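Local coordinates for leucyl-tRNA synthetase (PDB 3PZ6), which probably attaches leucine to tRNA(Leu) using ATP, and is represented here by its CP1 domain, the editing part that removes wrongly attached amino acids, at residues Gly107-Asn112 with Gly139-Ile144; Val80-Ala85 with Val116-Glu121; Asp190-Tyr195 with Leu237-Leu242; Thr91-Thr96 with Leu226-Ile231; Asp151-Thr156 with Val169-Thr174. The protein carries 2 engineered substitutions. All blocks are in the same frame, centred on the assembly; numbering follows the deposited sequence.

Contact 1 of 5, residues Gly107-Asn112 with Gly139-Ile144; sequences GAYYIN and GELDFI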
# COMPACT_ATOMS: atom_id res chain seq x y z
N GLY A 107 -13.13 1.00 8.68
CA GLY A 107 -14.50 1.12 8.23
C GLY A 107 -14.56 1.35 6.74
O GLY A 107 -13.64 1.93 6.17
N ALA A 108 -15.65 0.89 6.13
CA ALA A 108 -15.90 1.14 4.71
C ALA A 108 -16.83 2.35 4.56
O ALA A 108 -17.90 2.39 5.17
CB ALA A 108 -16.49 -0.09 4.05
N TYR A 109 -16.41 3.32 3.76
CA TYR A 109 -17.17 4.56 3.57
C TYR A 109 -17.32 4.88 2.09
O TYR A 109 -16.58 4.36 1.25
CB TYR A 109 -16.46 5.74 4.25
CG TYR A 109 -16.15 5.54 5.71
CD1 TYR A 109 -17.02 5.98 6.70
CD2 TYR A 109 -14.95 4.95 6.11
CE1 TYR A 109 -16.72 5.82 8.06
CE2 TYR A 109 -14.64 4.78 7.45
CZ TYR A 109 -15.53 5.21 8.42
OH TYR A 109 -15.21 5.04 9.74
N TYR A 110 -18.29 5.74 1.78
CA TYR A 110 -18.39 6.36 0.46
C TYR A 110 -17.66 7.70 0.48
O TYR A 110 -17.77 8.46 1.45
CB TYR A 110 -19.86 6.58 0.08
CG TYR A 110 -20.62 5.35 -0.37
CD1 TYR A 110 -20.34 4.73 -1.58
CD2 TYR A 110 -21.65 4.84 0.41
CE1 TYR A 110 -21.05 3.60 -1.99
CE2 TYR A 110 -22.37 3.72 0.00
CZ TYR A 110 -22.06 3.11 -1.19
OH TYR A 110 -22.76 2.00 -1.59
N ILE A 111 -16.91 7.98 -0.58
CA ILE A 111 -16.33 9.31 -0.80
C ILE A 111 -17.16 10.03 -1.86
O ILE A 111 -17.42 11.23 -1.76
CB ILE A 111 -14.84 9.22 -1.24
CG1 ILE A 111 -13.97 8.67 -0.11
CG2 ILE A 111 -14.31 10.57 -1.74
CD1 ILE A 111 -13.71 9.64 1.04
N ASN A 112 -17.57 9.28 -2.87
CA ASN A 112 -18.53 9.71 -3.88
C ASN A 112 -19.32 8.50 -4.39
O ASN A 112 -19.27 7.43 -3.78
CB ASN A 112 -17.84 10.47 -5.03
CG ASN A 112 -16.69 9.68 -5.65
OD1 ASN A 112 -16.90 8.66 -6.30
ND2 ASN A 112 -15.48 10.19 -5.47
N GLY A 139 -18.81 17.20 8.33
CA GLY A 139 -18.39 16.41 9.49
C GLY A 139 -19.04 15.04 9.63
O GLY A 139 -18.63 14.24 10.47
N GLU A 140 -20.07 14.79 8.82
CA GLU A 140 -20.81 13.53 8.87
C GLU A 140 -20.20 12.47 7.95
O GLU A 140 -19.63 12.80 6.90
CB GLU A 140 -22.28 13.76 8.52
N LEU A 141 -20.32 11.21 8.34
CA LEU A 141 -19.75 10.09 7.59
C LEU A 141 -20.80 9.41 6.71
O LEU A 141 -22.00 9.45 7.01
CB LEU A 141 -19.14 9.05 8.54
CG LEU A 141 -17.94 9.36 9.45
CD1 LEU A 141 -16.89 10.21 8.75
CD2 LEU A 141 -18.37 9.99 10.78
N ASP A 142 -20.35 8.78 5.62
CA ASP A 142 -21.20 7.90 4.83
C ASP A 142 -20.79 6.44 5.07
O ASP A 142 -20.31 5.76 4.17
CB ASP A 142 -21.16 8.25 3.34
CG ASP A 142 -22.33 7.66 2.56
OD1 ASP A 142 -22.95 6.68 3.03
OD2 ASP A 142 -22.63 8.18 1.47
N PHE A 143 -21.00 6.00 6.31
CA PHE A 143 -20.63 4.67 6.80
C PHE A 143 -21.40 3.56 6.10
O PHE A 143 -22.61 3.68 5.88
CB PHE A 143 -20.89 4.62 8.31
CG PHE A 143 -20.36 3.39 8.99
CD1 PHE A 143 -19.08 3.37 9.52
CD2 PHE A 143 -21.16 2.25 9.13
CE1 PHE A 143 -18.59 2.24 10.17
CE2 PHE A 143 -20.68 1.11 9.77
CZ PHE A 143 -19.39 1.10 10.29
N ILE A 144 -20.70 2.49 5.74
CA ILE A 144 -21.32 1.33 5.10
C ILE A 144 -21.28 0.12 6.03
O ILE A 144 -22.33 -0.39 6.43
CB ILE A 144 -20.62 0.98 3.76
CG1 ILE A 144 -20.62 2.19 2.83
CG2 ILE A 144 -21.31 -0.22 3.10
CD1 ILE A 144 -19.56 2.13 1.76
O HOH W 1 -17.60 9.26 4.20
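The carbonyl oxygen of D142 is gripped twice from the other strand. Y110 N donates a hydrogen bond to D142 O at 3.1 Å, and Y109 CA brings a C-H to D142 O at 3.4 Å. Further along, I144 N gives a 2.9 Å hydrogen bond to A108 O. Between these bonds Y109 and F143 form a non-hydrogen-bonded antiparallel pair, which puts both aromatic side chains on one face of the sheet. F143 CG is anti to its backbone N (chi1 -171°). The ring it carries presents its edge to the face of Y109, an offset edge-to-face pair with planes at 81°. L141 lies beside Y109, pointing the same way, with L141 CG 4.0 Å from Y109 CE1. Y110 is held differently: I144 CD1 sits over one ring face, a CH-pi contact 3.8 Å from the Y110 centroid and offset toward the rim. The D142 carboxylate comes to that ring's edge, OD1 standing 3.5 Å from Y110 CD2; a ring edge carries slight positive charge, which would suit a carboxylate. Where direct pairing stops, one water accepts from D142 N and donates to Y110 O. Strand 105-110 runs between strands 143-148 and 115-120; Y110 and I144 both reach V116 of the latter, while Y109 and L141 pack on A124 of helix 121-128.

Contact 2 of 5, residues Val80-Ala85 with Val116-Glu121; sequences VYLLAA and VIIVSE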
# COMPACT_ATOMS: atom_id res chain seq x y z
N VAL A 80 -13.52 -0.37 -4.89
CA VAL A 80 -13.14 -0.36 -3.47
C VAL A 80 -11.63 -0.17 -3.32
O VAL A 80 -10.84 -0.88 -3.93
CB VAL A 80 -13.62 -1.66 -2.75
CG1 VAL A 80 -13.34 -1.60 -1.26
CG2 VAL A 80 -15.10 -1.89 -2.97
N TYR A 81 -11.24 0.80 -2.49
CA TYR A 81 -9.83 1.16 -2.33
C TYR A 81 -9.41 1.22 -0.87
O TYR A 81 -10.07 1.88 -0.05
CB TYR A 81 -9.54 2.53 -2.95
CG TYR A 81 -9.91 2.68 -4.41
CD1 TYR A 81 -8.98 2.43 -5.41
CD2 TYR A 81 -11.18 3.10 -4.78
CE1 TYR A 81 -9.31 2.57 -6.75
CE2 TYR A 81 -11.53 3.25 -6.12
CZ TYR A 81 -10.59 2.99 -7.10
OH TYR A 81 -10.93 3.14 -8.43
N LEU A 82 -8.31 0.56 -0.54
CA LEU A 82 -7.60 0.85 0.70
C LEU A 82 -6.86 2.16 0.50
O LEU A 82 -6.20 2.35 -0.52
CB LEU A 82 -6.61 -0.27 1.04
CG LEU A 82 -7.14 -1.44 1.88
CD1 LEU A 82 -8.13 -2.29 1.11
CD2 LEU A 82 -5.98 -2.29 2.35
N LEU A 83 -7.01 3.09 1.45
CA LEU A 83 -6.31 4.37 1.35
C LEU A 83 -5.13 4.41 2.30
O LEU A 83 -5.28 4.23 3.50
CB LEU A 83 -7.26 5.55 1.58
CG LEU A 83 -6.79 6.92 1.07
CD1 LEU A 83 -7.14 7.08 -0.41
CD2 LEU A 83 -7.38 8.07 1.88
N ALA A 84 -3.95 4.63 1.73
CA ALA A 84 -2.70 4.61 2.49
C ALA A 84 -2.00 5.95 2.39
O ALA A 84 -1.58 6.35 1.30
CB ALA A 84 -1.80 3.51 1.98
N ALA A 85 -1.88 6.64 3.52
CA ALA A 85 -1.22 7.95 3.55
C ALA A 85 0.26 7.80 3.25
O ALA A 85 0.88 6.82 3.66
CB ALA A 85 -1.41 8.62 4.90
N VAL A 116 -15.74 3.40 -2.99
CA VAL A 116 -15.66 3.13 -1.55
C VAL A 116 -14.21 3.06 -1.07
O VAL A 116 -13.39 2.37 -1.67
CB VAL A 116 -16.39 1.80 -1.19
CG1 VAL A 116 -16.04 1.32 0.22
CG2 VAL A 116 -17.89 1.95 -1.34
N ILE A 117 -13.90 3.77 0.01
CA ILE A 117 -12.58 3.65 0.62
C ILE A 117 -12.65 2.99 1.99
O ILE A 117 -13.64 3.12 2.70
CB ILE A 117 -11.82 4.99 0.71
CG1 ILE A 117 -12.60 6.00 1.54
CG2 ILE A 117 -11.51 5.53 -0.67
CD1 ILE A 117 -11.74 6.99 2.25
N ILE A 118 -11.58 2.27 2.34
CA ILE A 118 -11.46 1.66 3.65
C ILE A 118 -10.33 2.36 4.38
O ILE A 118 -9.19 2.37 3.92
CB ILE A 118 -11.21 0.14 3.55
CG1 ILE A 118 -12.34 -0.54 2.78
CG2 ILE A 118 -11.09 -0.46 4.95
CD1 ILE A 118 -12.01 -1.92 2.30
N VAL A 119 -10.67 2.96 5.52
CA VAL A 119 -9.72 3.70 6.34
C VAL A 119 -10.05 3.53 7.82
O VAL A 119 -11.06 2.93 8.17
CB VAL A 119 -9.71 5.23 6.01
CG1 VAL A 119 -8.86 5.51 4.79
CG2 VAL A 119 -11.12 5.77 5.84
N SER A 120 -9.19 4.08 8.67
CA SER A 120 -9.50 4.24 10.09
C SER A 120 -10.57 5.31 10.24
O SER A 120 -10.71 6.18 9.37
CB SER A 120 -8.25 4.65 10.86
OG SER A 120 -7.82 5.94 10.47
N GLU A 121 -11.31 5.24 11.34
CA GLU A 121 -12.35 6.22 11.66
C GLU A 121 -11.74 7.61 11.83
O GLU A 121 -12.31 8.61 11.40
CB GLU A 121 -13.11 5.81 12.92
CG GLU A 121 -14.44 6.54 13.10
CD GLU A 121 -15.10 6.21 14.43
OE1 GLU A 121 -15.11 7.09 15.32
OE2 GLU A 121 -15.61 5.08 14.59
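I118 reaches across to two residues of the neighbouring strand with a single methyl: its CD1 lies 3.8 Å from V80 CG1 and 4.1 Å from L82 CD1. CD1 stands anti to CA (chi2 163°), and this carries the methyl to a place between the valine and the leucine. V80 sends out CG1, the branch anti to its backbone N, and the same methyl also faces V116 CG1 at 4.2 Å. Beta-branched residues suit these places, since they fit an extended backbone and offer methyls close to the sheet. On the opposite face from this group stand Y81 and I117. I117 CG1 lies between its backbone N and carbonyl carbon (chi1 60°), which leaves CG2 anti to the carbonyl carbon, 4.3 Å from Y81 CB. Further on L83 and V119 lie side by side and point the same way; V119 CG1, the branch anti to its carbonyl carbon, meets L83 CB at 3.6 Å.

The strands are parallel, their directions 32° apart. Y81 uses both backbone groups: its N donates to V116 O at 2.8 Å and its O accepts from I118 N at 2.9 Å. The bond from L83 N to I118 O is weak at 3.4 Å, and beyond it the strands separate. Strand 79-86 lies between 115-120 and the antiparallel strand 10-18, in the large mixed sheet of the CP1 domain. K15 makes a cation-pi contact with Y81, L82 packs on I183 of strand 183-186, and S120 caps helix 121-128 by bonding A123 N.

Contact 3 of 5, residues Asp190-Tyr195 with Leu237-Leu242; sequences DAPDDY and LSAVRL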
# COMPACT_ATOMS: atom_id res chain seq x y z
N ASP A 190 13.73 1.70 0.01
CA ASP A 190 14.04 3.05 0.48
C ASP A 190 13.43 3.47 1.82
O ASP A 190 13.56 4.63 2.23
CB ASP A 190 13.73 4.07 -0.62
CG ASP A 190 14.74 4.01 -1.76
OD1 ASP A 190 15.71 4.81 -1.73
OD2 ASP A 190 14.58 3.16 -2.66
N ALA A 191 12.82 2.53 2.52
CA ALA A 191 12.36 2.74 3.88
C ALA A 191 12.82 1.57 4.75
O ALA A 191 12.28 0.47 4.63
CB ALA A 191 10.86 2.88 3.92
N PRO A 192 13.82 1.81 5.63
CA PRO A 192 14.46 0.79 6.48
C PRO A 192 13.47 -0.01 7.31
O PRO A 192 13.59 -1.23 7.39
CB PRO A 192 15.35 1.63 7.41
CG PRO A 192 15.53 2.92 6.71
CD PRO A 192 14.27 3.17 5.97
N ASP A 193 12.51 0.68 7.94
CA ASP A 193 11.45 0.05 8.72
C ASP A 193 10.64 -0.91 7.86
O ASP A 193 10.42 -2.06 8.24
CB ASP A 193 10.55 1.10 9.39
CG ASP A 193 11.18 1.69 10.67
OD1 ASP A 193 11.83 0.94 11.44
OD2 ASP A 193 11.04 2.91 10.92
N ASP A 194 10.21 -0.43 6.68
CA ASP A 194 9.56 -1.29 5.70
C ASP A 194 10.39 -2.53 5.42
O ASP A 194 9.87 -3.65 5.46
CB ASP A 194 9.30 -0.53 4.38
CG ASP A 194 8.13 0.43 4.46
OD1 ASP A 194 7.38 0.43 5.46
OD2 ASP A 194 7.94 1.20 3.50
N TYR A 195 11.69 -2.35 5.16
CA TYR A 195 12.55 -3.48 4.85
C TYR A 195 12.70 -4.46 6.02
O TYR A 195 12.67 -5.67 5.81
CB TYR A 195 13.93 -3.04 4.36
CG TYR A 195 14.84 -4.22 4.05
CD1 TYR A 195 14.61 -5.02 2.92
CD2 TYR A 195 15.91 -4.54 4.87
CE1 TYR A 195 15.43 -6.10 2.61
CE2 TYR A 195 16.74 -5.63 4.58
CZ TYR A 195 16.49 -6.40 3.44
OH TYR A 195 17.30 -7.48 3.15
N LEU A 237 19.59 0.09 -3.83
CA LEU A 237 18.72 -0.42 -2.75
C LEU A 237 19.23 0.07 -1.40
O LEU A 237 19.61 -0.73 -0.54
CB LEU A 237 18.59 -1.95 -2.78
CG LEU A 237 17.97 -2.68 -3.97
CD1 LEU A 237 17.81 -4.15 -3.60
CD2 LEU A 237 16.64 -2.13 -4.41
N SER A 238 19.22 1.39 -1.22
CA SER A 238 19.92 2.02 -0.10
C SER A 238 19.51 1.53 1.28
O SER A 238 20.37 1.23 2.10
CB SER A 238 19.80 3.53 -0.18
OG SER A 238 20.62 3.98 -1.24
N ALA A 239 18.21 1.44 1.52
CA ALA A 239 17.71 0.95 2.80
C ALA A 239 18.19 -0.48 3.03
O ALA A 239 18.57 -0.84 4.14
CB ALA A 239 16.18 1.04 2.86
N VAL A 240 18.19 -1.28 1.96
CA VAL A 240 18.69 -2.65 2.00
C VAL A 240 20.20 -2.68 2.29
O VAL A 240 20.62 -3.28 3.27
CB VAL A 240 18.34 -3.42 0.69
CG1 VAL A 240 18.81 -4.86 0.75
CG2 VAL A 240 16.85 -3.37 0.42
N ARG A 241 20.99 -2.01 1.45
CA ARG A 241 22.46 -1.94 1.60
C ARG A 241 22.91 -1.50 2.99
O ARG A 241 23.77 -2.13 3.60
CB ARG A 241 23.09 -1.02 0.56
CG ARG A 241 23.11 -1.56 -0.85
CD ARG A 241 23.68 -0.52 -1.81
NE ARG A 241 23.36 -0.81 -3.20
CZ ARG A 241 24.13 -1.52 -4.02
NH1 ARG A 241 25.28 -2.02 -3.59
NH2 ARG A 241 23.75 -1.73 -5.27
N LEU A 242 22.33 -0.41 3.49
CA LEU A 242 22.67 0.07 4.82
C LEU A 242 22.20 -0.89 5.90
O LEU A 242 22.93 -1.14 6.86
CB LEU A 242 22.13 1.48 5.06
CG LEU A 242 22.69 2.63 4.21
CD1 LEU A 242 22.23 3.96 4.76
CD2 LEU A 242 24.22 2.60 4.11
O HOH W 2 18.08 3.92 -2.75
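Y195 CG stands anti to its backbone N (chi1 180°), a setting that directs the ring from helix 192-202 toward V240, whose CG2 is anti to its own carbonyl carbon. V240 CG2 lies over one face of the Y195 ring, a CH-pi contact 4.0 Å from the centroid, displaced toward the rim where CD1 is 3.7 Å away. The second methyl, V240 CG1, sits 3.9 Å from Y195 OH. A valine suits this place because its two branches reach different parts of one ring, while the tyrosine hydroxyl keeps a polar partner, hydrogen-bonding E244 OE2 one turn further along helix 238-245. The contact is a meeting of two helix starts: A191 and L237 are the N-cap residues, and P192 stands in a first turn, where a residue has no i-4 carbonyl partner within the helix, so that proline, which has no N-H, costs nothing. A239 CB rests against this beginning, 3.7 Å from P192 N and 3.8 Å from D190 CA; its single methyl lets the two backbones come close. At the buried edge one water lies 2.7 Å from D190 OD1 and accepts a hydrogen bond from S238 N at 3.2 Å. The carboxylate would probably be stabilised by the amino end of helix 238-245, to which the water links it. Helix 254-271 covers the junction, with I260 against P192 and Y265 against A191.

Contact 4 of 5, residues Thr91-Thr96 with Leu226-Ile231; sequences TMVGQT and LPIIEI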
# COMPACT_ATOMS: atom_id res chain seq x y z
N THR A 91 8.33 7.49 -4.24
CA THR A 91 8.68 6.11 -3.93
C THR A 91 7.59 5.11 -4.33
O THR A 91 7.77 3.89 -4.18
CB THR A 91 9.00 5.92 -2.42
OG1 THR A 91 7.87 6.29 -1.64
CG2 THR A 91 10.21 6.74 -1.98
N MET A 92 6.48 5.62 -4.86
CA MET A 92 5.30 4.80 -5.16
C MET A 92 5.50 3.70 -6.21
O MET A 92 4.76 2.71 -6.23
CB MET A 92 4.08 5.67 -5.49
CG MET A 92 3.41 6.31 -4.27
SD MET A 92 3.08 5.17 -2.90
CE MET A 92 4.43 5.56 -1.80
N VAL A 93 6.49 3.86 -7.07
CA VAL A 93 6.80 2.84 -8.06
C VAL A 93 7.57 1.64 -7.46
O VAL A 93 7.78 0.63 -8.14
CB VAL A 93 7.53 3.46 -9.29
CG1 VAL A 93 8.79 4.21 -8.86
CG2 VAL A 93 7.85 2.40 -10.36
N GLY A 94 7.97 1.76 -6.20
CA GLY A 94 8.75 0.72 -5.52
C GLY A 94 7.99 -0.14 -4.53
O GLY A 94 8.59 -0.95 -3.81
N GLN A 95 6.67 0.01 -4.50
CA GLN A 95 5.80 -0.76 -3.61
C GLN A 95 5.85 -2.27 -3.82
O GLN A 95 5.63 -2.76 -4.93
CB GLN A 95 4.35 -0.32 -3.77
CG GLN A 95 4.04 1.04 -3.21
CD GLN A 95 2.69 1.50 -3.64
OE1 GLN A 95 2.49 1.89 -4.79
NE2 GLN A 95 1.73 1.41 -2.73
N THR A 96 6.13 -2.99 -2.74
CA THR A 96 6.16 -4.45 -2.76
C THR A 96 4.94 -5.06 -2.06
O THR A 96 4.62 -6.23 -2.26
CB THR A 96 7.40 -4.97 -2.04
OG1 THR A 96 7.38 -4.46 -0.71
CG2 THR A 96 8.66 -4.52 -2.74
N LEU A 226 12.71 -2.83 -5.10
CA LEU A 226 13.03 -2.32 -6.43
C LEU A 226 14.04 -1.17 -6.40
O LEU A 226 13.93 -0.30 -5.54
CB LEU A 226 11.75 -1.87 -7.13
CG LEU A 226 10.97 -2.83 -8.03
CD1 LEU A 226 11.32 -4.31 -7.85
CD2 LEU A 226 9.47 -2.60 -7.86
N PRO A 227 15.01 -1.16 -7.34
CA PRO A 227 15.99 -0.08 -7.49
C PRO A 227 15.40 1.21 -8.07
O PRO A 227 15.70 1.60 -9.21
CB PRO A 227 16.99 -0.68 -8.49
CG PRO A 227 16.19 -1.64 -9.28
CD PRO A 227 15.25 -2.25 -8.30
N ILE A 228 14.55 1.88 -7.29
CA ILE A 228 13.80 3.04 -7.79
C ILE A 228 14.61 4.33 -7.72
O ILE A 228 14.48 5.20 -8.58
CB ILE A 228 12.42 3.21 -7.10
CG1 ILE A 228 12.56 3.30 -5.57
CG2 ILE A 228 11.51 2.05 -7.44
CD1 ILE A 228 11.41 4.01 -4.89
N ILE A 229 15.45 4.43 -6.71
CA ILE A 229 16.22 5.64 -6.47
C ILE A 229 17.68 5.29 -6.25
O ILE A 229 18.00 4.40 -5.45
CB ILE A 229 15.64 6.44 -5.26
CG1 ILE A 229 14.25 6.99 -5.61
CG2 ILE A 229 16.59 7.57 -4.85
CD1 ILE A 229 13.43 7.47 -4.42
N GLU A 230 18.56 5.97 -6.97
CA GLU A 230 19.99 5.87 -6.74
C GLU A 230 20.48 7.05 -5.92
O GLU A 230 20.35 8.21 -6.32
CB GLU A 230 20.77 5.80 -8.06
CG GLU A 230 22.29 5.73 -7.86
CD GLU A 230 23.08 5.74 -9.15
OE1 GLU A 230 22.48 5.66 -10.25
OE2 GLU A 230 24.33 5.82 -9.07
N ILE A 231 21.06 6.74 -4.77
CA ILE A 231 21.75 7.73 -3.98
C ILE A 231 23.25 7.59 -4.23
O ILE A 231 23.85 6.58 -3.85
CB ILE A 231 21.41 7.60 -2.49
CG1 ILE A 231 19.90 7.74 -2.28
CG2 ILE A 231 22.16 8.66 -1.69
CD1 ILE A 231 19.40 7.27 -0.93
O HOH W 3 11.05 -1.27 -3.35
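Each backbone bends sharply where G94 and L226 approach, their CA atoms 5.3 Å apart: G94 N bonds back to T91 O, and I228 N to L226 O around P227, the centre of an inverse gamma turn. I228 carries most of the packing. Its CG1 lies between the backbone N and the carbonyl carbon (chi1 55°), with CG2 anti to the carbonyl carbon, and CD1 is carried outward anti to CA (chi2 157°). I228 CG2 rests 3.6 Å from G94 CA and 3.8 Å from V93 CG1, as the valine and isoleucine side chains slide past each other. I228 CD1 lies 3.6 Å from T91 CA; G94, as a glycine, has no CB to crowd this methyl. T91 shows its methyl CG2 to I229 CD1 and hands its hydroxyl to R88 O. L226 CD2 adds a contact with V93 O at 3.7 Å. The segment 91-96 is part of the threonine-rich motif of LeuRS editing domains, which in relatives lines the hydrolytic pocket, and probably does so here. No direct hydrogen bond joins the segments; a water accepts from L226 N, though its very short distance to G94 O is doubtful. Cohesion across this junction therefore rests on branched aliphatic packing, with one water taking the N-H of L226.

Contact 5 of 5, residues Asp151-Thr156 with Val169-Thr174; sequences DLLLAT and VLPLET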
# COMPACT_ATOMS: atom_id res chain seq x y z
N ASP A 151 -9.76 -9.15 8.36
CA ASP A 151 -10.41 -9.28 7.06
C ASP A 151 -9.50 -8.79 5.94
O ASP A 151 -9.43 -9.41 4.87
CB ASP A 151 -11.73 -8.51 7.04
CG ASP A 151 -12.75 -9.04 8.04
OD1 ASP A 151 -12.74 -10.26 8.32
OD2 ASP A 151 -13.55 -8.23 8.54
N LEU A 152 -8.79 -7.69 6.20
CA LEU A 152 -7.88 -7.08 5.23
C LEU A 152 -6.60 -7.88 5.01
O LEU A 152 -6.06 -7.90 3.90
CB LEU A 152 -7.50 -5.66 5.67
CG LEU A 152 -8.62 -4.62 5.65
CD1 LEU A 152 -8.15 -3.39 6.36
CD2 LEU A 152 -9.04 -4.30 4.23
N LEU A 153 -6.12 -8.53 6.06
CA LEU A 153 -4.83 -9.21 6.01
C LEU A 153 -4.78 -10.22 4.87
O LEU A 153 -5.75 -10.92 4.60
CB LEU A 153 -4.53 -9.87 7.36
CG LEU A 153 -3.10 -9.77 7.89
CD1 LEU A 153 -2.69 -8.32 8.15
CD2 LEU A 153 -2.93 -10.61 9.16
N LEU A 154 -3.64 -10.26 4.18
CA LEU A 154 -3.41 -11.15 3.03
C LEU A 154 -4.42 -10.97 1.87
O LEU A 154 -4.65 -11.90 1.10
CB LEU A 154 -3.30 -12.61 3.48
CG LEU A 154 -2.47 -12.89 4.73
CD1 LEU A 154 -2.56 -14.35 5.11
CD2 LEU A 154 -1.01 -12.45 4.57
N ALA A 155 -4.99 -9.78 1.75
CA ALA A 155 -5.75 -9.40 0.57
C ALA A 155 -4.79 -8.92 -0.51
O ALA A 155 -3.62 -8.65 -0.23
CB ALA A 155 -6.75 -8.32 0.90
N THR A 156 -5.28 -8.81 -1.75
CA THR A 156 -4.46 -8.31 -2.84
C THR A 156 -5.02 -7.01 -3.38
O THR A 156 -6.23 -6.86 -3.54
CB THR A 156 -4.34 -9.30 -4.02
OG1 THR A 156 -5.63 -9.56 -4.55
CG2 THR A 156 -3.73 -10.59 -3.58
N VAL A 169 -1.65 -7.29 1.18
CA VAL A 169 -1.80 -6.53 2.41
C VAL A 169 -1.15 -7.34 3.52
O VAL A 169 -1.55 -8.47 3.78
CB VAL A 169 -3.29 -6.32 2.75
CG1 VAL A 169 -3.44 -5.63 4.10
CG2 VAL A 169 -4.00 -5.53 1.66
N LEU A 170 -0.16 -6.76 4.19
CA LEU A 170 0.63 -7.50 5.15
C LEU A 170 0.57 -6.88 6.56
O LEU A 170 0.17 -5.72 6.72
CB LEU A 170 2.07 -7.63 4.66
CG LEU A 170 2.32 -8.34 3.33
CD1 LEU A 170 3.82 -8.52 3.14
CD2 LEU A 170 1.61 -9.69 3.25
N PRO A 171 0.96 -7.67 7.59
CA PRO A 171 0.85 -7.24 8.97
C PRO A 171 1.99 -6.36 9.46
O PRO A 171 3.17 -6.73 9.37
CB PRO A 171 0.82 -8.57 9.74
CG PRO A 171 1.59 -9.49 8.91
CD PRO A 171 1.39 -9.07 7.49
N LEU A 172 1.64 -5.17 9.96
CA LEU A 172 2.59 -4.34 10.69
C LEU A 172 2.04 -4.04 12.08
O LEU A 172 1.08 -3.30 12.23
CB LEU A 172 2.90 -3.05 9.92
CG LEU A 172 4.07 -2.20 10.46
CD1 LEU A 172 5.41 -2.95 10.43
CD2 LEU A 172 4.17 -0.89 9.70
N GLU A 173 2.67 -4.63 13.09
CA GLU A 173 2.17 -4.58 14.47
C GLU A 173 2.32 -3.23 15.16
O GLU A 173 1.73 -3.01 16.23
CB GLU A 173 2.85 -5.66 15.31
CG GLU A 173 2.45 -7.07 14.93
CD GLU A 173 3.34 -8.13 15.57
OE1 GLU A 173 2.83 -9.24 15.84
OE2 GLU A 173 4.55 -7.86 15.80
N THR A 174 3.09 -2.32 14.56
CA THR A 174 3.38 -1.02 15.17
C THR A 174 2.58 0.14 14.57
O THR A 174 2.82 1.30 14.91
CB THR A 174 4.89 -0.69 15.08
OG1 THR A 174 5.28 -0.56 13.70
CG2 THR A 174 5.73 -1.78 15.74
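The flat groups that meet here are the carbonyls of V169 and A155, each taking an N-H from the facing segment with the donor tilted about 20° from the carbonyl plane. V169 is thus held through both its backbone groups: L154 N donates to V169 O at 2.8 Å, and V169 N donates to A155 O, also at 2.8 Å. L153 CD1 meets the proline of the strand, 3.7 Å from P171 N and 3.9 Å from P171 CB. V169 itself lies against the turn, with CB 3.4 Å from L152 O. Its two methyls reach the two ends of that turn: CG1, anti to the backbone N (chi1 175°), goes to L152, while CG2 lies 4.0 Å from A155 CB. A compact beta-branched residue suits such a double task.

The partner is a type II beta turn from L152 to A155, closed by A155 N bonding L152 O, through which helix 149-152 gives way to strand 156-158. L154 takes the positive phi (58°) of the turn's third position. Its side chain crosses that of L170 at about a right angle, CD2 to CD2 at 4.0 Å. Both leucines thus use a branch tip rather than the stem. L153 O is bonded by K62 NZ, and helix 61-71 sends I66 against L152. L170 pairs by its backbone with C98 and V100 of strand 97-100, while Y212 packs on both L153 and P171.

Overall arrangement
Contacts 1, 2 and 5 belong to one curled mixed sheet. Contacts 1 and 2 sit on neighbouring strands, 105-110 and 115-120, and touch; contact 5 packs on contact 2 where L152 and V169 meet L82. Contacts 3 and 4 touch on the other side of the chain's centre from contacts 1 and 2, L237 and D190 lying against L226 and I228. Contact 1 is the partly exposed one, with two aromatic contacts, a carboxylate and a water; the other four are buried. Backbone bonds link contacts 1, 2 and 5, whereas contacts 3 and 4 have none across them and join by apolar packing, with a tyrosine face in contact 3, and by water.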